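PDB 3GG9: d-3-phosphoglycerate dehydrogenase oxidoreductase protein from Ralstonia solanacearum, which probably oxidises D-3-phosphoglycerate with NAD as the coenzyme, as a member of the D-isomer specific 2-hydroxyacid dehydrogenase family. Local coordinates for residues 126-131 and 141-146; 163-168 and 174-179. One frame throughout, in Å; residues are numbered along the deposited sequence.

How the interactions relate
Both contacts lie within the NAD-binding part of the chain, in series along the sequence, and their nearest atoms are about 15 Å apart. Interaction 2 (163-168 with 174-179) belongs to the core of the nucleotide-binding fold: a strand and the helix that follows it meet through aliphatic groups and one ring edge. Interaction 1 (126-131 with 141-146) lies farther out, at the dimer interface, yet its touching residues are mostly buried, between the rest of the chain and the second subunit. A helix there meets an irregular loop, and a CH-pi contact is framed by polar groups that find their partners outside the two segments. The elements are different, although helix 126-134 directly precedes strand 162-166 among the regular elements.

Interaction 1: 126-131 and 141-146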
loop_
_atom_site.group_PDB
_atom_site.type_symbol
_atom_site.label_atom_id
_atom_site.label_comp_id
_atom_site.label_asym_id
_atom_site.label_seq_id
_atom_site.Cartn_x
_atom_site.Cartn_y
_atom_site.Cartn_z
ATOM N N ILE A 126 -3.425 0.039 -6.405
ATOM C CA ILE A 126 -3.454 -1.327 -5.938
ATOM C C ILE A 126 -4.865 -1.934 -5.709
ATOM O O ILE A 126 -5.110 -2.989 -6.261
ATOM C CB ILE A 126 -2.505 -1.545 -4.765
ATOM C CG1 ILE A 126 -1.089 -1.256 -5.256
ATOM C CG2 ILE A 126 -2.675 -2.952 -4.182
ATOM C CD1 ILE A 126 -0.043 -1.533 -4.229
ATOM N N PRO A 127 -5.771 -1.271 -4.937
ATOM C CA PRO A 127 -7.104 -1.868 -4.782
ATOM C C PRO A 127 -7.808 -2.106 -6.126
ATOM O O PRO A 127 -8.379 -3.184 -6.338
ATOM C CB PRO A 127 -7.862 -0.817 -3.955
ATOM C CG PRO A 127 -6.806 -0.122 -3.199
ATOM C CD PRO A 127 -5.667 -0.010 -4.164
ATOM N N GLN A 128 -7.729 -1.124 -7.023
ATOM C CA GLN A 128 -8.348 -1.215 -8.349
ATOM C C GLN A 128 -7.790 -2.353 -9.221
ATOM O O GLN A 128 -8.546 -3.099 -9.825
ATOM C CB GLN A 128 -8.259 0.120 -9.095
ATOM C CG GLN A 128 -8.928 1.310 -8.383
ATOM C CD GLN A 128 -7.967 2.111 -7.506
ATOM O OE1 GLN A 128 -6.960 1.587 -7.001
ATOM N NE2 GLN A 128 -8.267 3.392 -7.334
ATOM N N TYR A 129 -6.472 -2.484 -9.277
ATOM C CA TYR A 129 -5.861 -3.533 -10.070
ATOM C C TYR A 129 -6.142 -4.909 -9.471
ATOM O O TYR A 129 -6.372 -5.867 -10.209
ATOM C CB TYR A 129 -4.343 -3.346 -10.130
ATOM C CG TYR A 129 -3.775 -2.488 -11.242
ATOM C CD1 TYR A 129 -3.846 -2.887 -12.587
ATOM C CD2 TYR A 129 -3.073 -1.325 -10.936
ATOM C CE1 TYR A 129 -3.267 -2.095 -13.614
ATOM C CE2 TYR A 129 -2.500 -0.543 -11.936
ATOM C CZ TYR A 129 -2.594 -0.933 -13.266
ATOM O OH TYR A 129 -1.990 -0.124 -14.209
ATOM N N VAL A 130 -6.097 -5.009 -8.137
ATOM C CA VAL A 130 -6.304 -6.286 -7.436
ATOM C C VAL A 130 -7.738 -6.805 -7.667
ATOM O O VAL A 130 -7.936 -7.987 -7.984
ATOM C CB VAL A 130 -6.041 -6.156 -5.923
ATOM C CG1 VAL A 130 -6.650 -7.322 -5.149
ATOM C CG2 VAL A 130 -4.540 -6.069 -5.659
ATOM N N ALA A 131 -8.711 -5.911 -7.519
ATOM C CA ALA A 131 -10.127 -6.256 -7.668
ATOM C C ALA A 131 -10.489 -6.652 -9.101
ATOM O O ALA A 131 -11.297 -7.565 -9.318
ATOM C CB ALA A 131 -10.992 -5.094 -7.227
ATOM N N SER A 141 -7.121 -1.054 -14.269
ATOM C CA SER A 141 -7.405 -0.362 -13.017
ATOM C C SER A 141 -8.588 0.587 -13.144
ATOM O O SER A 141 -8.879 1.338 -12.211
ATOM C CB SER A 141 -6.176 0.424 -12.576
ATOM O OG SER A 141 -5.728 1.266 -13.636
ATOM N N GLY A 142 -9.262 0.565 -14.298
ATOM C CA GLY A 142 -10.295 1.563 -14.607
ATOM C C GLY A 142 -9.680 2.939 -14.816
ATOM O O GLY A 142 -8.613 3.064 -15.438
ATOM N N LEU A 143 -10.358 3.969 -14.312
ATOM C CA LEU A 143 -9.862 5.365 -14.316
ATOM C C LEU A 143 -9.576 5.932 -15.722
ATOM O O LEU A 143 -8.724 6.817 -15.897
ATOM C CB LEU A 143 -8.639 5.526 -13.372
ATOM C CG LEU A 143 -8.861 5.083 -11.915
ATOM C CD1 LEU A 143 -7.553 4.706 -11.240
ATOM C CD2 LEU A 143 -9.554 6.172 -11.125
ATOM N N LYS A 144 -10.319 5.432 -16.709
ATOM C CA LYS A 144 -10.094 5.822 -18.106
ATOM C C LYS A 144 -11.172 6.744 -18.676
ATOM O O LYS A 144 -11.289 6.899 -19.893
ATOM C CB LYS A 144 -9.849 4.596 -19.000
ATOM C CG LYS A 144 -10.845 3.463 -18.872
ATOM C CD LYS A 144 -10.413 2.290 -19.747
ATOM C CE LYS A 144 -11.297 1.066 -19.544
ATOM N NZ LYS A 144 -12.651 1.233 -20.158
ATOM N N SER A 145 -11.937 7.365 -17.779
ATOM C CA SER A 145 -12.951 8.354 -18.134
ATOM C C SER A 145 -12.351 9.575 -18.831
ATOM O O SER A 145 -11.197 9.938 -18.577
ATOM C CB SER A 145 -13.732 8.777 -16.889
ATOM O OG SER A 145 -14.306 10.059 -17.059
ATOM N N THR A 146 -13.143 10.193 -19.711
ATOM C CA THR A 146 -12.731 11.373 -20.491
ATOM C C THR A 146 -12.485 12.616 -19.632
ATOM O O THR A 146 -11.724 13.499 -20.023
ATOM C CB THR A 146 -13.753 11.722 -21.613
ATOM O OG1 THR A 146 -15.094 11.543 -21.130
ATOM C CG2 THR A 146 -13.533 10.835 -22.838
#
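The ring of Y129 lies flat against the side chain of S141, whose CB sits 3.7 Å from the ring centroid and only 4° off the ring normal. This is a CH-pi contact over the middle of the face, with CB at nearly even distances from all six ring carbons. S141 takes the conformation that puts OG between its backbone N and carbonyl carbon (chi1 53°), and the hydroxyl leans out toward the phenol end of the ring, OG lying 3.8 Å from Y129 CZ. There OG bonds to the carbonyl of G153 and to Q12 OE1 of the second subunit, while Q12 NE2 of that subunit bonds to Y129 OH. One glutamine side chain from the partner thus grips both polar tips.

The contact joins helix 126-134 to the long loop that leads on to strand 162-166, the first strand of the Rossmann-type domain, and the loop folds back on the helix just before it. P299 of the second subunit also packs on Y129, so the ring belongs to the dimer interface as well.

One residue earlier on the helix, Q128 points its CB at the loop and places it 3.4 Å from S141 O, a close van der Waals approach. Its chain bends at chi2 (93°), which swings the amide toward L143; the two side chains cross at about a right angle, with Q128 NE2 4.2 Å from L143 CD1. The same NE2 donates to the carbonyl of E293, and E293 OE1 takes the backbone NH of L143.

Interaction 2: 163-168 and 174-179; sequences LGIFGY and LVAGYG
Aliphatic packing carries most of this contact, beginning with I165 on the strand and V175 and A176 on the helix. I165 CD1 reaches V175 CG1 at 3.8 Å, one branch crossing the other at a slant, while I165 CG1 lies 4.1 Å from A176 CB. Nearer the start of the strand, L163 sends CD2 against helix backbone: it lies 3.7 Å from G179 CA and 3.8 Å from V175 O. With CG anti to the backbone N (chi1 176°), the leucine extends toward the helix, and the bare CA of G179 leaves room for its methyl.

Strand 162-166 and helix 170-181 open a beta-alpha-beta unit completed by strand 185-189, and the short segments run almost antiparallel, at 173°, with axes 9.3 Å apart. G167 belongs to what appears to be the GxGxxG turn of a Rossmann fold, the usual dinucleotide-binding signature, consistent with NAD binding. V186 and V188 of the third element close over A176 and I165 respectively.

The aromatic part is an edge contact. The methyl of A176 sits near the plane of the Y168 ring, its CB 3.8 Å from Y168 CE1. Beyond this edge the phenol bonds through OH to D201 OD2.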
loop_
_atom_site.group_PDB
_atom_site.type_symbol
_atom_site.label_atom_id
_atom_site.label_comp_id
_atom_site.label_asym_id
_atom_site.label_seq_id
_atom_site.Cartn_x
_atom_site.Cartn_y
_atom_site.Cartn_z
ATOM N N LEU A 163 5.322 16.101 -1.964
ATOM C CA LEU A 163 4.470 15.729 -0.835
ATOM C C LEU A 163 4.139 16.947 0.029
ATOM O O LEU A 163 5.031 17.539 0.653
ATOM C CB LEU A 163 5.168 14.663 0.018
ATOM C CG LEU A 163 4.468 14.205 1.307
ATOM C CD1 LEU A 163 3.111 13.539 1.012
ATOM C CD2 LEU A 163 5.363 13.296 2.174
ATOM N N GLY A 164 2.857 17.329 0.047
ATOM C CA GLY A 164 2.360 18.345 0.970
ATOM C C GLY A 164 1.903 17.742 2.301
ATOM O O GLY A 164 1.127 16.777 2.339
ATOM N N ILE A 165 2.443 18.265 3.394
ATOM C CA ILE A 165 2.039 17.853 4.738
ATOM C C ILE A 165 1.324 19.018 5.408
ATOM O O ILE A 165 1.943 20.036 5.740
ATOM C CB ILE A 165 3.250 17.341 5.583
ATOM C CG1 ILE A 165 3.928 16.130 4.909
ATOM C CG2 ILE A 165 2.835 17.048 7.015
ATOM C CD1 ILE A 165 3.008 14.909 4.690
ATOM N N PHE A 166 0.012 18.868 5.580
ATOM C CA PHE A 166 -0.807 19.838 6.309
ATOM C C PHE A 166 -0.944 19.444 7.796
ATOM O O PHE A 166 -1.831 18.664 8.161
ATOM C CB PHE A 166 -2.182 19.963 5.613
ATOM C CG PHE A 166 -2.994 21.189 6.006
ATOM C CD1 PHE A 166 -4.106 21.552 5.245
ATOM C CD2 PHE A 166 -2.648 21.999 7.100
ATOM C CE1 PHE A 166 -4.887 22.676 5.586
ATOM C CE2 PHE A 166 -3.412 23.120 7.451
ATOM C CZ PHE A 166 -4.540 23.461 6.688
ATOM N N GLY A 167 -0.078 20.013 8.646
ATOM C CA GLY A 167 -0.049 19.712 10.088
ATOM C C GLY A 167 1.197 18.929 10.425
ATOM O O GLY A 167 1.463 17.875 9.845
ATOM N N TYR A 168 1.976 19.434 11.362
ATOM C CA TYR A 168 3.255 18.821 11.655
ATOM C C TYR A 168 3.353 18.447 13.140
ATOM O O TYR A 168 4.291 18.830 13.844
ATOM C CB TYR A 168 4.368 19.747 11.160
ATOM C CG TYR A 168 5.751 19.108 11.034
ATOM C CD1 TYR A 168 6.074 18.260 9.964
ATOM C CD2 TYR A 168 6.731 19.374 11.979
ATOM C CE1 TYR A 168 7.342 17.680 9.862
ATOM C CE2 TYR A 168 7.994 18.796 11.892
ATOM C CZ TYR A 168 8.293 17.963 10.832
ATOM O OH TYR A 168 9.553 17.412 10.769
ATOM N N LEU A 174 6.374 11.967 11.174
ATOM C CA LEU A 174 6.741 10.634 10.664
ATOM C C LEU A 174 6.494 10.498 9.165
ATOM O O LEU A 174 7.326 9.971 8.406
ATOM C CB LEU A 174 5.996 9.556 11.437
ATOM C CG LEU A 174 6.432 9.336 12.897
ATOM C CD1 LEU A 174 5.597 8.247 13.556
ATOM C CD2 LEU A 174 7.940 9.029 13.029
ATOM N N VAL A 175 5.317 10.952 8.727
ATOM C CA VAL A 175 4.957 10.891 7.329
ATOM C C VAL A 175 5.792 11.800 6.431
ATOM O O VAL A 175 6.149 11.394 5.329
ATOM C CB VAL A 175 3.443 11.213 7.125
ATOM C CG1 VAL A 175 3.112 11.258 5.653
ATOM C CG2 VAL A 175 2.617 10.166 7.843
ATOM N N ALA A 176 6.149 12.989 6.922
ATOM C CA ALA A 176 7.155 13.821 6.261
ATOM C C ALA A 176 8.507 13.079 6.071
ATOM O O ALA A 176 9.147 13.193 5.003
ATOM C CB ALA A 176 7.350 15.156 7.012
ATOM N N GLY A 177 8.924 12.336 7.098
ATOM C CA GLY A 177 10.131 11.505 7.051
ATOM C C GLY A 177 10.075 10.408 5.987
ATOM O O GLY A 177 11.045 10.171 5.265
ATOM N N TYR A 178 8.932 9.730 5.883
ATOM C CA TYR A 178 8.727 8.724 4.839
ATOM C C TYR A 178 8.884 9.321 3.443
ATOM O O TYR A 178 9.499 8.710 2.540
ATOM C CB TYR A 178 7.336 8.080 4.974
ATOM C CG TYR A 178 7.063 7.385 6.293
ATOM C CD1 TYR A 178 5.774 7.281 6.778
ATOM C CD2 TYR A 178 8.105 6.796 7.050
ATOM C CE1 TYR A 178 5.496 6.623 7.986
ATOM C CE2 TYR A 178 7.836 6.159 8.261
ATOM C CZ TYR A 178 6.528 6.069 8.719
ATOM O OH TYR A 178 6.248 5.431 9.910
ATOM N N GLY A 179 8.289 10.496 3.255
ATOM C CA GLY A 179 8.376 11.232 1.997
ATOM C C GLY A 179 9.817 11.484 1.612
ATOM O O GLY A 179 10.208 11.187 0.495
#